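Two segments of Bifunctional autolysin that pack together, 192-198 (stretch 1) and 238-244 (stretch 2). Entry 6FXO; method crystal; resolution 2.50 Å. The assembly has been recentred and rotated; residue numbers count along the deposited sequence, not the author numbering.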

ATOM      1  N   GLN A 192     -10.527  -4.817   0.491  1.00 36.90           N
ATOM      2  CA  GLN A 192      -9.483  -5.050  -0.496  1.00 41.28           C
ATOM      3  C   GLN A 192      -8.169  -5.012   0.266  1.00 36.72           C
ATOM      4  O   GLN A 192      -7.497  -3.981   0.278  1.00 35.10           O
ATOM      5  CB  GLN A 192      -9.618  -4.014  -1.592  1.00 34.72           C
ATOM      6  CG  GLN A 192     -10.751  -4.447  -2.506  1.00 43.39           C
ATOM      7  CD  GLN A 192     -11.245  -3.368  -3.431  1.00 58.76           C
ATOM      8  OE1 GLN A 192     -12.121  -2.572  -3.058  1.00 42.15           O
ATOM      9  NE2 GLN A 192     -10.718  -3.349  -4.668  1.00 51.85           N
ATOM     10  N   ASN A 193      -7.839  -6.146   0.930  1.00 37.12           N
ATOM     11  CA  ASN A 193      -6.615  -6.245   1.723  1.00 44.44           C
ATOM     12  C   ASN A 193      -5.276  -6.638   1.134  1.00 41.09           C
ATOM     13  O   ASN A 193      -4.366  -6.916   1.899  1.00 39.70           O
ATOM     14  CB  ASN A 193      -6.825  -7.018   3.021  1.00 38.79           C
ATOM     15  CG  ASN A 193      -7.694  -8.230   2.973  1.00 35.25           C
ATOM     16  OD1 ASN A 193      -7.500  -9.127   2.154  1.00 33.70           O
ATOM     17  ND2 ASN A 193      -8.592  -8.426   3.939  1.00 44.26           N
ATOM     18  N   THR A 194      -5.159  -6.742  -0.172  1.00 40.06           N
ATOM     19  CA  THR A 194      -3.882  -7.101  -0.757  1.00 38.99           C
ATOM     20  C   THR A 194      -3.839  -6.248  -1.959  1.00 36.12           C
ATOM     21  O   THR A 194      -4.905  -5.912  -2.475  1.00 34.47           O
ATOM     22  CB  THR A 194      -3.847  -8.529  -1.256  1.00 37.14           C
ATOM     23  OG1 THR A 194      -5.023  -8.731  -2.053  1.00 34.26           O
ATOM     24  CG2 THR A 194      -3.728  -9.518  -0.157  1.00 37.97           C
ATOM     25  N   LEU A 195      -2.652  -5.946  -2.444  1.00 28.26           N
ATOM     26  CA  LEU A 195      -2.610  -5.098  -3.643  1.00 33.99           C
ATOM     27  C   LEU A 195      -3.383  -5.733  -4.878  1.00 28.72           C
ATOM     28  O   LEU A 195      -3.795  -5.016  -5.729  1.00 26.58           O
ATOM     29  CB  LEU A 195      -1.157  -4.716  -4.084  1.00 32.32           C
ATOM     30  CG  LEU A 195      -0.162  -4.209  -2.976  1.00 29.51           C
ATOM     31  CD1 LEU A 195       1.239  -4.380  -3.377  1.00 18.25           C
ATOM     32  CD2 LEU A 195      -0.435  -2.780  -2.560  1.00 25.65           C
ATOM     33  N   TYR A 196      -3.543  -7.028  -4.929  1.00 24.70           N
ATOM     34  CA  TYR A 196      -4.217  -7.612  -6.021  1.00 34.56           C
ATOM     35  C   TYR A 196      -5.754  -7.296  -5.882  1.00 45.38           C
ATOM     36  O   TYR A 196      -6.385  -6.905  -6.857  1.00 48.15           O
ATOM     37  CB  TYR A 196      -4.007  -9.130  -6.023  1.00 34.58           C
ATOM     38  CG  TYR A 196      -4.461  -9.834  -7.277  1.00 50.11           C
ATOM     39  CD1 TYR A 196      -5.786 -10.254  -7.436  1.00 47.49           C
ATOM     40  CD2 TYR A 196      -3.573 -10.091  -8.312  1.00 51.10           C
ATOM     41  CE1 TYR A 196      -6.206 -10.906  -8.605  1.00 32.57           C
ATOM     42  CE2 TYR A 196      -3.977 -10.737  -9.469  1.00 58.20           C
ATOM     43  CZ  TYR A 196      -5.291 -11.143  -9.609  1.00 42.65           C
ATOM     44  OH  TYR A 196      -5.654 -11.786 -10.750  1.00 52.39           O
ATOM     45  N   LYS A 197      -6.327  -7.446  -4.675  1.00 41.41           N
ATOM     46  CA  LYS A 197      -7.722  -7.174  -4.483  1.00 39.23           C
ATOM     47  C   LYS A 197      -7.960  -5.697  -4.761  1.00 42.46           C
ATOM     48  O   LYS A 197      -9.028  -5.347  -5.289  1.00 49.62           O
ATOM     49  CB  LYS A 197      -8.196  -7.561  -3.070  1.00 32.09           C
ATOM     50  CG  LYS A 197      -8.325  -9.104  -2.825  1.00 29.04           C
ATOM     51  CD  LYS A 197      -8.374  -9.400  -1.286  1.00 35.35           C
ATOM     52  CE  LYS A 197      -8.790 -10.798  -0.776  1.00 48.49           C
ATOM     53  NZ  LYS A 197      -8.581 -11.020   0.725  1.00 21.01           N
ATOM     54  N   MET A 198      -6.966  -4.843  -4.438  1.00 34.74           N
ATOM     55  CA  MET A 198      -7.180  -3.407  -4.699  1.00 39.43           C
ATOM     56  C   MET A 198      -7.234  -3.067  -6.179  1.00 32.22           C
ATOM     57  O   MET A 198      -7.914  -2.112  -6.535  1.00 30.04           O
ATOM     58  CB  MET A 198      -6.173  -2.480  -3.998  1.00 37.12           C
ATOM     59  CG  MET A 198      -6.014  -2.748  -2.561  1.00 36.46           C
ATOM     60  SD  MET A 198      -4.709  -1.742  -1.863  1.00 36.07           S
ATOM     61  CE  MET A 198      -4.833  -2.190  -0.183  1.00 48.10           C
ATOM     62  N   PHE A 238      -0.155 -14.379   3.498  1.00 25.43           N
ATOM     63  CA  PHE A 238      -0.504 -14.103   2.100  1.00 24.65           C
ATOM     64  C   PHE A 238      -1.858 -14.614   1.725  1.00 26.58           C
ATOM     65  O   PHE A 238      -2.405 -15.477   2.390  1.00 23.67           O
ATOM     66  CB  PHE A 238       0.638 -14.659   1.213  1.00 30.00           C
ATOM     67  CG  PHE A 238       2.006 -14.042   1.389  1.00 33.70           C
ATOM     68  CD1 PHE A 238       2.846 -14.444   2.460  1.00 37.36           C
ATOM     69  CD2 PHE A 238       2.523 -13.150   0.473  1.00 36.94           C
ATOM     70  CE1 PHE A 238       4.150 -13.948   2.579  1.00 29.17           C
ATOM     71  CE2 PHE A 238       3.839 -12.657   0.582  1.00 35.60           C
ATOM     72  CZ  PHE A 238       4.641 -13.054   1.642  1.00 31.67           C
ATOM     73  N   ASP A 239      -2.417 -14.085   0.594  1.00 29.43           N
ATOM     74  CA  ASP A 239      -3.767 -14.480   0.132  1.00 31.73           C
ATOM     75  C   ASP A 239      -3.800 -14.407  -1.367  1.00 28.79           C
ATOM     76  O   ASP A 239      -3.827 -13.316  -1.910  1.00 24.58           O
ATOM     77  CB  ASP A 239      -4.757 -13.424   0.679  1.00 35.02           C
ATOM     78  CG  ASP A 239      -6.249 -13.731   0.669  1.00 43.39           C
ATOM     79  OD1 ASP A 239      -6.714 -14.414  -0.272  1.00 39.10           O
ATOM     80  OD2 ASP A 239      -6.971 -13.177   1.528  1.00 36.88           O
ATOM     81  N   ILE A 240      -3.813 -15.566  -2.018  1.00 26.73           N
ATOM     82  CA  ILE A 240      -3.825 -15.754  -3.428  1.00 34.24           C
ATOM     83  C   ILE A 240      -5.137 -16.263  -4.074  1.00 38.70           C
ATOM     84  O   ILE A 240      -5.615 -17.357  -3.782  1.00 36.14           O
ATOM     85  CB  ILE A 240      -2.620 -16.699  -3.742  1.00 38.37           C
ATOM     86  CG1 ILE A 240      -1.308 -16.167  -3.086  1.00 41.47           C
ATOM     87  CG2 ILE A 240      -2.426 -16.880  -5.243  1.00 34.70           C
ATOM     88  CD1 ILE A 240      -0.116 -17.154  -3.174  1.00 35.18           C
ATOM     89  N   PRO A 241      -5.768 -15.426  -4.883  1.00 41.75           N
ATOM     90  CA  PRO A 241      -7.008 -15.840  -5.564  1.00 44.15           C
ATOM     91  C   PRO A 241      -6.722 -16.995  -6.516  1.00 48.88           C
ATOM     92  O   PRO A 241      -5.646 -16.973  -7.113  1.00 47.91           O
ATOM     93  CB  PRO A 241      -7.409 -14.599  -6.374  1.00 38.55           C
ATOM     94  CG  PRO A 241      -6.739 -13.442  -5.668  1.00 46.50           C
ATOM     95  CD  PRO A 241      -5.426 -14.013  -5.183  1.00 45.02           C
ATOM     96  N   GLN A 242      -7.620 -17.977  -6.711  1.00 60.70           N
ATOM     97  CA  GLN A 242      -7.224 -19.017  -7.656  1.00 77.46           C
ATOM     98  C   GLN A 242      -8.288 -19.143  -8.729  1.00 86.83           C
ATOM     99  O   GLN A 242      -9.476 -19.050  -8.430  1.00 89.15           O
ATOM    100  CB  GLN A 242      -7.030 -20.380  -6.972  1.00 87.77           C
ATOM    101  CG  GLN A 242      -5.816 -20.502  -6.056  1.00107.62           C
ATOM    102  CD  GLN A 242      -5.284 -21.919  -6.040  1.00124.62           C
ATOM    103  OE1 GLN A 242      -5.879 -22.827  -5.458  1.00135.03           O
ATOM    104  NE2 GLN A 242      -4.105 -22.127  -6.620  1.00134.96           N
ATOM    105  N   TYR A 243      -7.858 -19.342  -9.979  1.00 87.61           N
ATOM    106  CA  TYR A 243      -8.814 -19.484 -11.072  1.00 84.58           C
ATOM    107  C   TYR A 243      -8.577 -20.853 -11.692  1.00 98.11           C
ATOM    108  O   TYR A 243      -7.419 -21.243 -11.841  1.00109.83           O
ATOM    109  CB  TYR A 243      -8.585 -18.390 -12.151  1.00 70.58           C
ATOM    110  CG  TYR A 243      -8.505 -16.944 -11.676  1.00 47.43           C
ATOM    111  CD1 TYR A 243      -9.648 -16.225 -11.374  1.00 45.25           C
ATOM    112  CD2 TYR A 243      -7.281 -16.297 -11.566  1.00 49.02           C
ATOM    113  CE1 TYR A 243      -9.582 -14.900 -10.976  1.00 38.47           C
ATOM    114  CE2 TYR A 243      -7.200 -14.958 -11.170  1.00 30.36           C
ATOM    115  CZ  TYR A 243      -8.348 -14.272 -10.883  1.00 39.75           C
ATOM    116  OH  TYR A 243      -8.224 -12.958 -10.554  1.00 39.48           O
ATOM    117  N   LYS A 244      -9.649 -21.575 -12.067  1.00120.98           N
ATOM    118  CA  LYS A 244      -9.453 -22.903 -12.672  1.00149.37           C
ATOM    119  C   LYS A 244     -10.589 -23.348 -13.608  1.00163.60           C
ATOM    120  O   LYS A 244     -10.870 -22.601 -14.572  1.00168.63           O
ATOM    121  CB  LYS A 244      -9.186 -23.974 -11.582  1.00164.99           C
ATOM    122  CG  LYS A 244      -7.706 -24.117 -11.211  1.00180.45           C
ATOM    123  CD  LYS A 244      -7.266 -25.539 -10.845  1.00186.47           C
ATOM    124  CE  LYS A 244      -5.797 -25.551 -10.471  1.00185.57           C
ATOM    125  NZ  LYS A 244      -5.293 -26.906 -10.107  1.00186.01           N
ATOM    126  OXT LYS A 244     -11.176 -24.431 -13.384  1.00173.48           O
TER
HETATM  127  O   HOH W   1      -4.923 -11.090  -3.070  1.00 38.89           O

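The first turn of a helix, entered through the loop at 192-194, packs against a strand near the C-terminus of the same chain. The contact is modest, burying 271 Å² over both sides, and several of its polar groups are paired, within the contact or elsewhere in the structure.

At one end lies a salt bridge. Lys197 leaves the helix with its CA-to-CB bond sideways to the strand, but chi2 to chi4 are all t, and this extended chain carries the ammonium group to the carboxylate of Asp239, with Lys197 NZ 2.8 Å from Asp239 OD2. The same ammonium group also donates within its own stretch, Lys197 NZ lying 2.6 Å from Asn193 OD1. Both acceptors share one donor, and Asn193 OD1 and Asp239 OD2 lie 4.1 Å apart. Asp239 OD2 has a further hydrogen bond elsewhere in the structure.

Thr194 holds the N-cap position and links the start of the helix to the strand. Its hydroxyl accepts from the backbone of Lys197, with Lys197 N to Thr194 OG1 at 3.2 Å and an N-H...acceptor angle of 165°, satisfying an amide in the first turn that has no preceding helical carbonyl to bond. The next amide is met by the backbone, Met198 N donating to Thr194 O at 3.0 Å. Thr194 OG1 also hydrogen-bonds water 1 at 2.6 Å, and that water donates to Asp239 O at 2.7 Å (water oxygen to carbonyl oxygen). The water thus satisfies a strand carbonyl and ties it to the capping hydroxyl where the two backbones are 7.4 Å apart, measured between Thr194 CA and Asp239 CA. Alongside this bridge, the methyl Thr194 CG2 lies 4.1 Å from Asp239 CB.

Tyr196 points toward the strand and gives the largest covered area of any residue here. Its ring meets Pro241 obliquely, Tyr196 CD1 being 3.8 Å from Pro241 CG, an apolar contact toward the backbone end of the ring. At the far end of the ring the two phenols meet: Tyr243 OH donates to Tyr196 OH at 2.8 Å, each hydroxyl lying at the edge of the other ring, near its plane. Tyr196 OH is also hydrogen-bonded elsewhere in the structure.

Phe238 and Ile240 point away from the helix, whereas Asp239 and Pro241 point toward it, in the alternation usual for a strand. Behind the contact, Gln192 NE2 donates to Lys197 O at 2.7 Å and 170°, fastening the loop to the helix without touching the strand.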